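Membrane-bound lytic murein transglycosylase (Agrobacterium tumefaciens, PDB 2PNW) probably cleaves the glycosidic bond between N-acetylmuramic acid and N-acetylglucosamine in peptidoglycan by a non-hydrolytic route that leaves 1,6-anhydromuramic acid ends. Local coordinates at residues N82-R87 against I365-Y370. Residues are numbered along the deposited sequence; the frame is centred on the assembly and turned at random.
Sequences NSVPFR and IAAERY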
# COMPACT_ATOMS: atom_id res chain seq x y z
N ASN A 82 -4.70 -25.56 9.35
CA ASN A 82 -5.90 -24.89 8.88
C ASN A 82 -5.81 -24.23 7.50
O ASN A 82 -6.79 -23.66 7.00
CB ASN A 82 -6.37 -23.89 9.94
CG ASN A 82 -6.82 -24.57 11.21
OD1 ASN A 82 -7.71 -25.43 11.19
ND2 ASN A 82 -6.19 -24.21 12.33
N SER A 83 -4.63 -24.33 6.88
CA SER A 83 -4.45 -23.78 5.55
C SER A 83 -3.56 -24.68 4.68
O SER A 83 -2.85 -25.56 5.19
CB SER A 83 -3.87 -22.37 5.63
OG SER A 83 -2.52 -22.38 6.08
N VAL A 84 -3.61 -24.45 3.37
CA VAL A 84 -2.81 -25.21 2.41
C VAL A 84 -2.01 -24.23 1.55
O VAL A 84 -2.61 -23.33 0.96
CB VAL A 84 -3.70 -26.06 1.50
CG1 VAL A 84 -2.85 -26.84 0.47
CG2 VAL A 84 -4.58 -27.01 2.32
N PRO A 85 -0.67 -24.40 1.47
CA PRO A 85 0.18 -23.47 0.72
C PRO A 85 0.29 -23.82 -0.77
O PRO A 85 0.36 -25.01 -1.15
CB PRO A 85 1.55 -23.63 1.39
CG PRO A 85 1.54 -25.01 2.02
CD PRO A 85 0.11 -25.52 2.05
N PHE A 86 0.34 -22.77 -1.58
CA PHE A 86 0.46 -22.89 -3.04
C PHE A 86 1.50 -21.89 -3.53
O PHE A 86 1.45 -20.72 -3.17
CB PHE A 86 -0.87 -22.54 -3.71
CG PHE A 86 -1.97 -23.53 -3.46
CD1 PHE A 86 -2.31 -24.45 -4.43
CD2 PHE A 86 -2.67 -23.53 -2.26
CE1 PHE A 86 -3.34 -25.36 -4.22
CE2 PHE A 86 -3.69 -24.45 -2.03
CZ PHE A 86 -4.02 -25.37 -3.02
N ARG A 87 2.44 -22.36 -4.34
CA ARG A 87 3.41 -21.48 -5.00
C ARG A 87 2.69 -20.72 -6.10
O ARG A 87 1.97 -21.32 -6.90
CB ARG A 87 4.56 -22.29 -5.60
CG ARG A 87 5.71 -21.45 -6.16
CD ARG A 87 6.80 -22.33 -6.81
NE ARG A 87 7.65 -22.94 -5.78
CZ ARG A 87 7.64 -24.24 -5.48
NH1 ARG A 87 6.86 -25.08 -6.15
NH2 ARG A 87 8.43 -24.70 -4.51
N ILE A 365 -10.94 -25.37 3.26
CA ILE A 365 -12.17 -25.61 2.46
C ILE A 365 -12.08 -25.02 1.05
O ILE A 365 -12.55 -25.65 0.08
CB ILE A 365 -13.50 -25.12 3.13
CG1 ILE A 365 -13.57 -23.58 3.19
CG2 ILE A 365 -13.70 -25.79 4.50
CD1 ILE A 365 -15.00 -22.98 3.15
N ALA A 366 -11.49 -23.83 0.93
CA ALA A 366 -11.30 -23.18 -0.37
C ALA A 366 -10.25 -23.89 -1.21
O ALA A 366 -10.32 -23.88 -2.44
CB ALA A 366 -10.90 -21.73 -0.19
N ALA A 367 -9.27 -24.49 -0.54
CA ALA A 367 -8.10 -25.03 -1.22
C ALA A 367 -8.44 -26.18 -2.18
O ALA A 367 -7.77 -26.36 -3.20
CB ALA A 367 -7.07 -25.48 -0.18
N GLU A 368 -9.48 -26.95 -1.86
CA GLU A 368 -9.79 -28.15 -2.65
C GLU A 368 -9.94 -27.92 -4.14
O GLU A 368 -9.36 -28.65 -4.95
CB GLU A 368 -11.00 -28.90 -2.08
CG GLU A 368 -10.63 -29.95 -1.04
CD GLU A 368 -9.87 -31.15 -1.61
OE1 GLU A 368 -9.92 -31.39 -2.84
OE2 GLU A 368 -9.23 -31.88 -0.81
N ARG A 369 -10.69 -26.89 -4.53
CA ARG A 369 -10.86 -26.60 -5.95
C ARG A 369 -9.57 -26.18 -6.68
O ARG A 369 -9.53 -26.20 -7.91
CB ARG A 369 -11.96 -25.56 -6.18
CG ARG A 369 -11.62 -24.12 -5.76
CD ARG A 369 -12.82 -23.23 -6.07
NE ARG A 369 -12.67 -21.84 -5.63
CZ ARG A 369 -12.92 -21.41 -4.39
NH1 ARG A 369 -12.77 -20.13 -4.09
NH2 ARG A 369 -13.32 -22.27 -3.46
N TYR A 370 -8.54 -25.78 -5.94
CA TYR A 370 -7.25 -25.45 -6.57
C TYR A 370 -6.34 -26.67 -6.66
O TYR A 370 -5.38 -26.67 -7.43
CB TYR A 370 -6.55 -24.30 -5.83
CG TYR A 370 -7.38 -23.04 -5.86
CD1 TYR A 370 -7.25 -22.12 -6.91
CD2 TYR A 370 -8.33 -22.79 -4.87
CE1 TYR A 370 -8.06 -20.96 -6.95
CE2 TYR A 370 -9.13 -21.63 -4.91
CZ TYR A 370 -8.98 -20.74 -5.94
OH TYR A 370 -9.78 -19.62 -5.98
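Ala367 O accepts a 2.9 Å hydrogen bond from Tyr370 N. This i to i+3 bond keeps the chain turning in helical fashion through Tyr370. The same oxygen merely lies near the Phe86 ring, obliquely, 3.9 Å from Phe86 CZ. The two segments meet through apolar groups. The methyl of Ala367 meets both Val84 and Phe86. Val84 CB and CG2 each lie 3.8 Å from Ala367 CB, and Phe86 CE2 lies 4.0 Å from it. CG of Phe86 is anti to its carbonyl carbon (chi1 -69°), which carries CE1 and CZ out to 365-370. There Phe86 CE1 is 3.7 Å from Tyr370 CB, again obliquely to the ring. The two aromatic side chains cross at roughly a right angle, but Tyr370 touches Phe86 through its CB, not its ring. Tyr370 CB faces the strand, but the phenol runs off from it and its OH bonds to Leu50 O. Within 365-370, Tyr370 CE2 sits 3.5 Å above the plane of the Arg369 guanidinium, offset toward its rim. Arg369 NH2 forms a salt bridge with Glu56. Strand 83-89 pairs antiparallel with strands 8-11 and 353-363; Val84 and Phe86 bond through their backbones to Leu362 and Ile360. Helix 364-367 directly follows strand 353-363, and the chain there folds back over the neighbouring strand 83-89. Burial of apolar groups joins the two segments, while Tyr370 OH and Arg369 NH2 are held by other parts of the chain.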